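Local coordinates for protein precorrin-6A reductase (Rhodobacter capsulatus, PDB 4X7G) that probably catalyses the NADPH-dependent reduction of the precorrin-6A macrocycle on the pathway to vitamin B12, at residues A[60-71]-A[86-97]; A[105-116]-A[211-221]. One frame throughout, in Å; residues are numbered along the deposited sequence.

Contact 1. Residues A[60-71]-A[86-97]; sequences LTREGVSHVIDA and ACAQTGVALCAF
Val68 and Leu94 pair across two neighbouring parallel strands, 67-70 and 93-97, the two strands of a beta-alpha-beta crossover whose connecting helix is 77-90. Val68 illustrates how one small side chain can join strand to helix. Its CB already lies 3.9 Å from both Leu94 CD1 and Cys87 SG, after which the branches part. With CG1 anti to the backbone N (chi1 177°), that methyl takes the strand side, 3.7 Å from Leu94 CD1. CG2 takes the other, resting 3.6 Å from Cys87 SG of the helix and 3.8 Å from CG1 of Val92; the Val68 and Val92 side chains cross at about a right angle. Beyond this cluster Leu60 CD1 reaches Ala86 CB and Thr90 OG1, bringing helix 52-63 against helix 77-90. The strands themselves are joined by four backbone bonds, from Val68 N to Ala93 O through to Phe97 N to Asp70 O. Asp70 sends its carboxylate elsewhere, OD2 meeting Ser80 and Arg228. The chemistry is therefore divided: main-chain polar groups set the register of the strands, while the side chains meeting across the pair contribute chiefly apolar, shape-dependent contact.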
loop_
_atom_site.group_PDB
_atom_site.type_symbol
_atom_site.label_atom_id
_atom_site.label_comp_id
_atom_site.label_asym_id
_atom_site.label_seq_id
_atom_site.Cartn_x
_atom_site.Cartn_y
_atom_site.Cartn_z
ATOM N N LEU A 60 9.914 18.140 -8.846
ATOM C CA LEU A 60 11.267 17.767 -8.486
ATOM C C LEU A 60 12.256 18.915 -8.751
ATOM O O LEU A 60 13.206 19.150 -8.022
ATOM C CB LEU A 60 11.714 16.523 -9.287
ATOM C CG LEU A 60 10.920 15.242 -9.013
ATOM C CD1 LEU A 60 11.318 14.132 -9.982
ATOM C CD2 LEU A 60 11.181 14.754 -7.557
ATOM N N THR A 61 11.966 19.623 -9.855
ATOM C CA THR A 61 12.881 20.704 -10.285
ATOM C C THR A 61 12.716 21.902 -9.334
ATOM O O THR A 61 13.717 22.425 -8.816
ATOM C CB THR A 61 12.565 21.087 -11.771
ATOM O OG1 THR A 61 12.695 19.941 -12.576
ATOM C CG2 THR A 61 13.504 22.199 -12.262
ATOM N N ARG A 62 11.512 22.339 -9.122
ATOM C CA ARG A 62 11.301 23.546 -8.305
ATOM C C ARG A 62 11.654 23.331 -6.876
ATOM O O ARG A 62 12.105 24.255 -6.175
ATOM C CB ARG A 62 9.931 24.127 -8.458
ATOM C CG ARG A 62 8.792 23.309 -8.047
ATOM C CD ARG A 62 7.567 24.201 -8.128
ATOM N NE ARG A 62 7.201 24.561 -9.503
ATOM C CZ ARG A 62 7.569 25.653 -10.187
ATOM N NH1 ARG A 62 8.374 26.574 -9.661
ATOM N NH2 ARG A 62 7.121 25.823 -11.439
ATOM N N GLU A 63 11.466 22.104 -6.359
ATOM C CA GLU A 63 11.685 21.783 -4.948
ATOM C C GLU A 63 13.143 21.499 -4.779
ATOM O O GLU A 63 13.587 21.414 -3.589
ATOM C CB GLU A 63 10.680 20.660 -4.491
ATOM C CG GLU A 63 10.620 20.312 -2.994
ATOM C CD GLU A 63 10.065 21.446 -2.158
ATOM O OE1 GLU A 63 9.094 22.215 -2.541
ATOM O OE2 GLU A 63 10.515 21.436 -1.000
ATOM N N GLY A 64 13.948 21.225 -5.789
ATOM C CA GLY A 64 15.288 20.852 -5.668
ATOM C C GLY A 64 15.538 19.493 -5.045
ATOM O O GLY A 64 16.479 19.290 -4.289
ATOM N N VAL A 65 14.718 18.522 -5.390
ATOM C CA VAL A 65 14.850 17.130 -4.877
ATOM C C VAL A 65 16.100 16.469 -5.458
ATOM O O VAL A 65 16.347 16.475 -6.664
ATOM C CB VAL A 65 13.578 16.362 -5.175
ATOM C CG1 VAL A 65 13.726 14.908 -4.791
ATOM C CG2 VAL A 65 12.377 16.962 -4.448
ATOM N N SER A 66 16.880 15.828 -4.593
ATOM C CA SER A 66 17.997 15.080 -5.025
ATOM C C SER A 66 17.777 13.617 -5.201
ATOM O O SER A 66 18.484 12.943 -5.978
ATOM C CB SER A 66 19.146 15.278 -4.023
ATOM O OG SER A 66 18.812 14.897 -2.694
ATOM N N HIS A 67 16.879 13.032 -4.420
ATOM C CA HIS A 67 16.628 11.600 -4.372
ATOM C C HIS A 67 15.162 11.432 -4.064
ATOM O O HIS A 67 14.591 12.128 -3.186
ATOM C CB HIS A 67 17.435 10.866 -3.275
ATOM C CG HIS A 67 18.900 11.094 -3.327
ATOM N ND1 HIS A 67 19.474 12.263 -2.919
ATOM C CD2 HIS A 67 19.881 10.280 -3.741
ATOM C CE1 HIS A 67 20.772 12.164 -3.149
ATOM N NE2 HIS A 67 21.066 10.948 -3.573
ATOM N N VAL A 68 14.554 10.417 -4.688
ATOM C CA VAL A 68 13.204 9.995 -4.411
ATOM C C VAL A 68 13.234 8.563 -3.873
ATOM O O VAL A 68 13.814 7.686 -4.472
ATOM C CB VAL A 68 12.321 10.026 -5.666
ATOM C CG1 VAL A 68 10.911 9.517 -5.386
ATOM C CG2 VAL A 68 12.263 11.441 -6.213
ATOM N N ILE A 69 12.531 8.358 -2.748
ATOM C CA ILE A 69 12.201 7.000 -2.278
ATOM C C ILE A 69 10.729 6.789 -2.492
ATOM O O ILE A 69 9.901 7.472 -1.909
ATOM C CB ILE A 69 12.561 6.759 -0.807
ATOM C CG1 ILE A 69 14.045 7.088 -0.573
ATOM C CG2 ILE A 69 12.228 5.294 -0.482
ATOM C CD1 ILE A 69 15.041 6.262 -1.315
ATOM N N ASP A 70 10.447 5.877 -3.432
ATOM C CA ASP A 70 9.074 5.521 -3.711
ATOM C C ASP A 70 8.647 4.441 -2.747
ATOM O O ASP A 70 8.920 3.264 -2.969
ATOM C CB ASP A 70 8.948 5.033 -5.169
ATOM C CG ASP A 70 7.593 4.470 -5.460
ATOM O OD1 ASP A 70 6.677 4.611 -4.634
ATOM O OD2 ASP A 70 7.461 3.831 -6.562
ATOM N N ALA A 71 7.987 4.821 -1.652
ATOM C CA ALA A 71 7.482 3.906 -0.632
ATOM C C ALA A 71 5.982 3.817 -0.716
ATOM O O ALA A 71 5.315 3.630 0.284
ATOM C CB ALA A 71 7.986 4.286 0.744
ATOM N N ALA A 86 9.508 10.354 -14.319
ATOM C CA ALA A 86 9.893 11.708 -13.941
ATOM C C ALA A 86 11.364 11.732 -13.465
ATOM O O ALA A 86 12.130 12.690 -13.738
ATOM C CB ALA A 86 9.007 12.260 -12.872
ATOM N N CYS A 87 11.803 10.749 -12.690
ATOM C CA CYS A 87 13.185 10.690 -12.223
ATOM C C CYS A 87 14.142 10.455 -13.378
ATOM O O CYS A 87 15.258 11.037 -13.381
ATOM C CB CYS A 87 13.333 9.584 -11.138
ATOM S SG CYS A 87 12.538 10.090 -9.573
ATOM N N ALA A 88 13.739 9.644 -14.332
ATOM C CA ALA A 88 14.635 9.458 -15.509
ATOM C C ALA A 88 14.782 10.758 -16.274
ATOM O O ALA A 88 15.972 11.081 -16.674
ATOM C CB ALA A 88 14.103 8.397 -16.418
ATOM N N GLN A 89 13.691 11.485 -16.458
ATOM C CA GLN A 89 13.704 12.788 -17.194
ATOM C C GLN A 89 14.543 13.849 -16.505
ATOM O O GLN A 89 15.216 14.685 -17.160
ATOM C CB GLN A 89 12.294 13.367 -17.402
ATOM C CG GLN A 89 12.244 14.403 -18.513
ATOM C CD GLN A 89 10.898 15.054 -18.677
ATOM O OE1 GLN A 89 9.865 14.411 -18.617
ATOM N NE2 GLN A 89 10.908 16.353 -18.885
ATOM N N THR A 90 14.561 13.863 -15.194
ATOM C CA THR A 90 15.282 14.855 -14.462
ATOM C C THR A 90 16.653 14.429 -14.011
ATOM O O THR A 90 17.414 15.243 -13.468
ATOM C CB THR A 90 14.473 15.306 -13.238
ATOM O OG1 THR A 90 14.185 14.134 -12.414
ATOM C CG2 THR A 90 13.147 15.941 -13.585
ATOM N N GLY A 91 16.999 13.176 -14.083
ATOM C CA GLY A 91 18.214 12.646 -13.561
ATOM C C GLY A 91 18.295 12.526 -12.019
ATOM O O GLY A 91 19.383 12.361 -11.435
ATOM N N VAL A 92 17.136 12.527 -11.357
ATOM C CA VAL A 92 17.053 12.331 -9.910
ATOM C C VAL A 92 17.088 10.865 -9.608
ATOM O O VAL A 92 16.368 10.037 -10.212
ATOM C CB VAL A 92 15.772 13.024 -9.429
ATOM C CG1 VAL A 92 15.438 12.665 -7.984
ATOM C CG2 VAL A 92 15.840 14.550 -9.605
ATOM N N ALA A 93 17.896 10.489 -8.640
ATOM C CA ALA A 93 18.051 9.119 -8.242
ATOM C C ALA A 93 16.772 8.602 -7.528
ATOM O O ALA A 93 16.140 9.349 -6.817
ATOM C CB ALA A 93 19.164 8.986 -7.253
ATOM N N LEU A 94 16.406 7.386 -7.843
ATOM C CA LEU A 94 15.143 6.771 -7.366
ATOM C C LEU A 94 15.360 5.363 -6.840
ATOM O O LEU A 94 16.036 4.547 -7.472
ATOM C CB LEU A 94 14.189 6.658 -8.552
ATOM C CG LEU A 94 12.880 5.910 -8.370
ATOM C CD1 LEU A 94 12.008 6.575 -7.353
ATOM C CD2 LEU A 94 12.119 5.813 -9.696
ATOM N N CYS A 95 14.838 5.067 -5.641
ATOM C CA CYS A 95 14.736 3.692 -5.188
ATOM C C CYS A 95 13.317 3.448 -4.745
ATOM O O CYS A 95 12.692 4.318 -4.084
ATOM C CB CYS A 95 15.611 3.366 -4.014
ATOM S SG CYS A 95 15.954 1.559 -3.994
ATOM N N ALA A 96 12.763 2.270 -5.030
ATOM C CA ALA A 96 11.437 1.873 -4.481
ATOM C C ALA A 96 11.655 1.074 -3.257
ATOM O O ALA A 96 12.290 0.040 -3.279
ATOM C CB ALA A 96 10.655 1.037 -5.531
ATOM N N PHE A 97 11.034 1.482 -2.147
ATOM C CA PHE A 97 11.041 0.771 -0.928
ATOM C C PHE A 97 9.828 -0.094 -0.883
ATOM O O PHE A 97 8.705 0.330 -0.572
ATOM C CB PHE A 97 11.022 1.728 0.272
ATOM C CG PHE A 97 11.090 1.087 1.615
ATOM C CD1 PHE A 97 11.374 -0.278 1.819
ATOM C CD2 PHE A 97 10.928 1.836 2.806
ATOM C CE1 PHE A 97 11.461 -0.823 3.112
ATOM C CE2 PHE A 97 11.073 1.332 4.054
ATOM C CZ PHE A 97 11.281 0.015 4.215
HETATM O O HOH W 1 20.172 12.195 -7.855
#

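Contact 2. Residues A[105-116]-A[211-221]; sequences QAGDRWTHVPDL and RSLGLPVILID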
loop_
_atom_site.group_PDB
_atom_site.type_symbol
_atom_site.label_atom_id
_atom_site.label_comp_id
_atom_site.label_asym_id
_atom_site.label_seq_id
_atom_site.Cartn_x
_atom_site.Cartn_y
_atom_site.Cartn_z
ATOM N N GLN A 105 3.344 -20.106 3.919
ATOM C CA GLN A 105 3.994 -21.037 4.828
ATOM C C GLN A 105 3.011 -22.029 5.310
ATOM O O GLN A 105 1.851 -22.070 4.952
ATOM C CB GLN A 105 4.678 -20.346 5.971
ATOM C CG GLN A 105 3.842 -19.418 6.737
ATOM C CD GLN A 105 4.737 -18.509 7.543
ATOM O OE1 GLN A 105 5.403 -17.617 6.984
ATOM N NE2 GLN A 105 4.859 -18.795 8.833
ATOM N N ALA A 106 3.527 -22.901 6.200
ATOM C CA ALA A 106 2.712 -23.963 6.739
ATOM C C ALA A 106 1.456 -23.403 7.364
ATOM O O ALA A 106 1.568 -22.369 8.091
ATOM C CB ALA A 106 3.465 -24.632 7.889
ATOM N N GLY A 107 0.367 -23.995 6.991
ATOM C CA GLY A 107 -0.953 -23.623 7.444
ATOM C C GLY A 107 -1.715 -22.658 6.527
ATOM O O GLY A 107 -2.907 -22.560 6.666
ATOM N N ASP A 108 -1.009 -21.941 5.625
ATOM C CA ASP A 108 -1.689 -21.038 4.645
ATOM C C ASP A 108 -2.453 -21.864 3.645
ATOM O O ASP A 108 -1.946 -22.908 3.188
ATOM C CB ASP A 108 -0.655 -20.173 3.980
ATOM C CG ASP A 108 -0.087 -19.111 4.864
ATOM O OD1 ASP A 108 -0.781 -18.619 5.834
ATOM O OD2 ASP A 108 1.053 -18.757 4.684
ATOM N N ARG A 109 -3.621 -21.404 3.245
ATOM C CA ARG A 109 -4.369 -21.993 2.159
ATOM C C ARG A 109 -4.676 -20.919 1.149
ATOM O O ARG A 109 -5.673 -20.192 1.321
ATOM C CB ARG A 109 -5.653 -22.684 2.625
ATOM C CG ARG A 109 -6.391 -23.488 1.512
ATOM C CD ARG A 109 -7.294 -24.627 2.043
ATOM N NE ARG A 109 -8.141 -24.159 3.206
ATOM C CZ ARG A 109 -9.454 -23.962 3.198
ATOM N NH1 ARG A 109 -10.083 -24.098 2.051
ATOM N NH2 ARG A 109 -10.115 -23.584 4.312
ATOM N N TRP A 110 -3.782 -20.725 0.245
ATOM C CA TRP A 110 -3.812 -19.613 -0.697
ATOM C C TRP A 110 -4.068 -20.031 -2.092
ATOM O O TRP A 110 -3.543 -21.098 -2.554
ATOM C CB TRP A 110 -2.517 -18.833 -0.652
ATOM C CG TRP A 110 -2.189 -18.126 0.633
ATOM C CD1 TRP A 110 -2.935 -18.070 1.785
ATOM C CD2 TRP A 110 -1.009 -17.367 0.872
ATOM N NE1 TRP A 110 -2.274 -17.259 2.686
ATOM C CE2 TRP A 110 -1.107 -16.865 2.200
ATOM C CE3 TRP A 110 0.101 -17.036 0.104
ATOM C CZ2 TRP A 110 -0.128 -16.047 2.732
ATOM C CZ3 TRP A 110 1.041 -16.181 0.642
ATOM C CH2 TRP A 110 0.935 -15.746 1.944
ATOM N N THR A 111 -4.837 -19.249 -2.835
ATOM C CA THR A 111 -4.846 -19.322 -4.300
ATOM C C THR A 111 -4.429 -17.995 -4.840
ATOM O O THR A 111 -4.673 -16.950 -4.177
ATOM C CB THR A 111 -6.145 -19.808 -4.883
ATOM O OG1 THR A 111 -7.201 -18.975 -4.380
ATOM C CG2 THR A 111 -6.440 -21.240 -4.558
ATOM N N HIS A 112 -3.811 -17.927 -5.984
ATOM C CA HIS A 112 -3.342 -16.770 -6.630
ATOM C C HIS A 112 -4.122 -16.424 -7.849
ATOM O O HIS A 112 -4.514 -17.375 -8.619
ATOM C CB HIS A 112 -1.849 -17.022 -7.097
ATOM C CG HIS A 112 -0.929 -17.243 -5.957
ATOM N ND1 HIS A 112 -0.626 -18.411 -5.329
ATOM C CD2 HIS A 112 -0.231 -16.286 -5.365
ATOM C CE1 HIS A 112 0.239 -18.152 -4.316
ATOM N NE2 HIS A 112 0.455 -16.882 -4.337
ATOM N N VAL A 113 -4.379 -15.166 -8.048
ATOM C CA VAL A 113 -5.057 -14.624 -9.223
ATOM C C VAL A 113 -4.314 -13.377 -9.687
ATOM O O VAL A 113 -3.611 -12.733 -8.911
ATOM C CB VAL A 113 -6.507 -14.301 -8.929
ATOM C CG1 VAL A 113 -7.306 -15.566 -8.611
ATOM C CG2 VAL A 113 -6.707 -13.282 -7.849
ATOM N N PRO A 114 -4.453 -13.043 -10.967
ATOM C CA PRO A 114 -3.595 -11.972 -11.496
ATOM C C PRO A 114 -4.064 -10.597 -11.188
ATOM O O PRO A 114 -3.202 -9.654 -11.286
ATOM C CB PRO A 114 -3.666 -12.216 -13.031
ATOM C CG PRO A 114 -5.001 -12.880 -13.251
ATOM C CD PRO A 114 -5.015 -13.870 -12.071
ATOM N N ASP A 115 -5.302 -10.369 -10.873
ATOM C CA ASP A 115 -5.853 -9.039 -10.744
ATOM C C ASP A 115 -7.165 -9.121 -10.036
ATOM O O ASP A 115 -7.631 -10.238 -9.676
ATOM C CB ASP A 115 -5.960 -8.345 -12.131
ATOM C CG ASP A 115 -6.769 -9.104 -13.073
ATOM O OD1 ASP A 115 -7.769 -9.780 -12.769
ATOM O OD2 ASP A 115 -6.301 -9.000 -14.299
ATOM N N LEU A 116 -7.757 -7.976 -9.740
ATOM C CA LEU A 116 -8.956 -7.939 -9.021
ATOM C C LEU A 116 -10.140 -8.634 -9.660
ATOM O O LEU A 116 -10.923 -9.336 -9.037
ATOM C CB LEU A 116 -9.272 -6.479 -8.730
ATOM C CG LEU A 116 -8.460 -5.848 -7.582
ATOM C CD1 LEU A 116 -8.255 -4.322 -7.717
ATOM C CD2 LEU A 116 -9.170 -6.201 -6.313
ATOM N N ARG A 211 -4.909 -17.752 8.768
ATOM C CA ARG A 211 -4.250 -19.014 9.061
ATOM C C ARG A 211 -4.733 -19.598 10.404
ATOM O O ARG A 211 -5.030 -20.793 10.475
ATOM C CB ARG A 211 -2.756 -18.793 9.036
ATOM C CG ARG A 211 -1.914 -20.044 9.087
ATOM C CD ARG A 211 -0.434 -19.794 9.342
ATOM N NE ARG A 211 0.152 -18.795 8.511
ATOM C CZ ARG A 211 1.042 -17.977 8.883
ATOM N NH1 ARG A 211 1.639 -18.013 10.052
ATOM N NH2 ARG A 211 1.391 -16.994 8.057
ATOM N N SER A 212 -4.905 -18.781 11.395
ATOM C CA SER A 212 -5.390 -19.246 12.747
ATOM C C SER A 212 -6.751 -19.784 12.686
ATOM O O SER A 212 -7.093 -20.632 13.567
ATOM C CB SER A 212 -5.256 -18.139 13.773
ATOM O OG SER A 212 -6.345 -17.224 13.749
ATOM N N LEU A 213 -7.582 -19.334 11.747
ATOM C CA LEU A 213 -8.944 -19.774 11.547
ATOM C C LEU A 213 -9.125 -20.812 10.491
ATOM O O LEU A 213 -10.266 -21.269 10.231
ATOM C CB LEU A 213 -9.815 -18.502 11.287
ATOM C CG LEU A 213 -10.146 -17.661 12.476
ATOM C CD1 LEU A 213 -10.406 -16.160 12.088
ATOM C CD2 LEU A 213 -11.242 -18.220 13.312
ATOM N N GLY A 214 -8.050 -21.208 9.815
ATOM C CA GLY A 214 -8.206 -22.183 8.789
ATOM C C GLY A 214 -8.910 -21.693 7.557
ATOM O O GLY A 214 -9.536 -22.508 6.881
ATOM N N LEU A 215 -8.811 -20.387 7.254
ATOM C CA LEU A 215 -9.584 -19.842 6.147
ATOM C C LEU A 215 -8.735 -19.725 4.883
ATOM O O LEU A 215 -7.512 -19.505 5.004
ATOM C CB LEU A 215 -10.011 -18.456 6.502
ATOM C CG LEU A 215 -10.926 -18.341 7.718
ATOM C CD1 LEU A 215 -11.302 -16.876 8.054
ATOM C CD2 LEU A 215 -12.140 -19.197 7.571
ATOM N N PRO A 216 -9.338 -19.846 3.719
ATOM C CA PRO A 216 -8.640 -19.612 2.446
ATOM C C PRO A 216 -8.483 -18.125 2.162
ATOM O O PRO A 216 -9.374 -17.330 2.532
ATOM C CB PRO A 216 -9.560 -20.297 1.468
ATOM C CG PRO A 216 -10.949 -20.017 2.009
ATOM C CD PRO A 216 -10.766 -20.185 3.500
ATOM N N VAL A 217 -7.423 -17.828 1.468
ATOM C CA VAL A 217 -7.131 -16.483 0.992
ATOM C C VAL A 217 -7.050 -16.522 -0.513
ATOM O O VAL A 217 -6.337 -17.422 -1.062
ATOM C CB VAL A 217 -5.850 -15.905 1.566
ATOM C CG1 VAL A 217 -5.582 -14.515 1.064
ATOM C CG2 VAL A 217 -5.876 -15.950 3.082
ATOM N N ILE A 218 -7.723 -15.629 -1.216
ATOM C CA ILE A 218 -7.553 -15.390 -2.663
ATOM C C ILE A 218 -6.648 -14.201 -2.760
ATOM O O ILE A 218 -7.025 -13.106 -2.322
ATOM C CB ILE A 218 -8.882 -15.122 -3.301
ATOM C CG1 ILE A 218 -9.771 -16.357 -3.220
ATOM C CG2 ILE A 218 -8.751 -14.671 -4.759
ATOM C CD1 ILE A 218 -11.251 -16.115 -3.422
ATOM N N LEU A 219 -5.426 -14.404 -3.199
ATOM C CA LEU A 219 -4.328 -13.434 -3.141
ATOM C C LEU A 219 -4.034 -12.909 -4.518
ATOM O O LEU A 219 -3.729 -13.697 -5.447
ATOM C CB LEU A 219 -3.079 -14.130 -2.503
ATOM C CG LEU A 219 -1.941 -13.237 -2.195
ATOM C CD1 LEU A 219 -2.276 -12.218 -1.152
ATOM C CD2 LEU A 219 -0.753 -14.081 -1.771
ATOM N N ILE A 220 -4.104 -11.606 -4.683
ATOM C CA ILE A 220 -3.952 -10.996 -5.987
ATOM C C ILE A 220 -2.445 -10.648 -6.169
ATOM O O ILE A 220 -1.796 -9.983 -5.349
ATOM C CB ILE A 220 -4.770 -9.723 -6.080
ATOM C CG1 ILE A 220 -6.272 -10.044 -5.845
ATOM C CG2 ILE A 220 -4.594 -9.053 -7.425
ATOM C CD1 ILE A 220 -7.088 -8.915 -5.339
ATOM N N ASP A 221 -1.892 -11.130 -7.290
ATOM C CA ASP A 221 -0.512 -10.827 -7.620
ATOM C C ASP A 221 -0.345 -9.353 -7.945
ATOM O O ASP A 221 -1.199 -8.653 -8.421
ATOM C CB ASP A 221 -0.148 -11.735 -8.826
ATOM C CG ASP A 221 -0.149 -13.240 -8.462
ATOM O OD1 ASP A 221 0.046 -13.637 -7.302
ATOM O OD2 ASP A 221 -0.234 -13.946 -9.444
HETATM O O HOH W 2 -5.594 -21.636 6.472
HETATM O O HOH W 3 -4.346 -23.180 9.038
HETATM O O HOH W 4 -4.783 -19.228 4.635
HETATM O O HOH W 5 -6.798 -24.148 5.721
HETATM O O HOH W 6 -8.100 -19.638 -1.819
HETATM O O HOH W 7 -2.419 -6.993 -10.197
#
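Arg211 NE donates to Asp108 OD1 at 2.8 Å through an almost straight hydrogen bond (179°) that is part of a salt bridge, fastening helix 205-213 to the turn that leads into strand 109-113. This strand forms one edge of the second parallel, Rossmann-type sheet and runs alongside strand 216-220. The carboxylate oxygen lies in the guanidinium plane, yet the guanidinium approaches from above the carboxylate plane. Asp108 OD2 meanwhile takes Gln105 N at 2.8 Å, bracing the type II turn from Gln105 to Asp108, which the backbone bond from Asp108 N to Gln105 O closes, and the Gln105 amide stacks over a guanidinium face with the planes 13° apart. Replacing Arg211 by alanine would probably leave Asp108 OD1 without its charged mate and the Gln105 amide without the flat group beneath it. Arg109, bent at chi3 (46°), swings its NH2 to Gly214 O, 2.8 Å away, and lays a guanidinium face over Pro216. Further along, the Trp110 ring sits beside Val217, CD1 to CB 3.6 Å, and its CE3 meets Leu219 CD2. Where helix 116-122 begins, Leu116 CD2 packs on Ile220 CD1. One water links Thr111 OG1 to Val217 O, which also accepts from Thr111 N.

How the contacts relate
Followed from the N terminus, the chain closes contact 1 first, bringing 86-97 back beside 60-71 after only 14 intervening residues, most of them helix. It then leaves strand 93-97 for strand 109-113, passing from the first parallel sheet to an edge of the second. Contact 2 closes only after 94 further residues, which supply the four strands of that sheet that lie outside contact 2. The two loops run in series, neither nesting nor crossing, with centres about 35 Å apart on opposite sides of the chain's centre. After contact 2 the chain returns to the first sheet: strand 229-231 lies beside strand 93-97, and a disulfide joins Cys231 to Cys95. This exchange fits the strand-swapping between Rossmann-fold domains that characterises the enzyme.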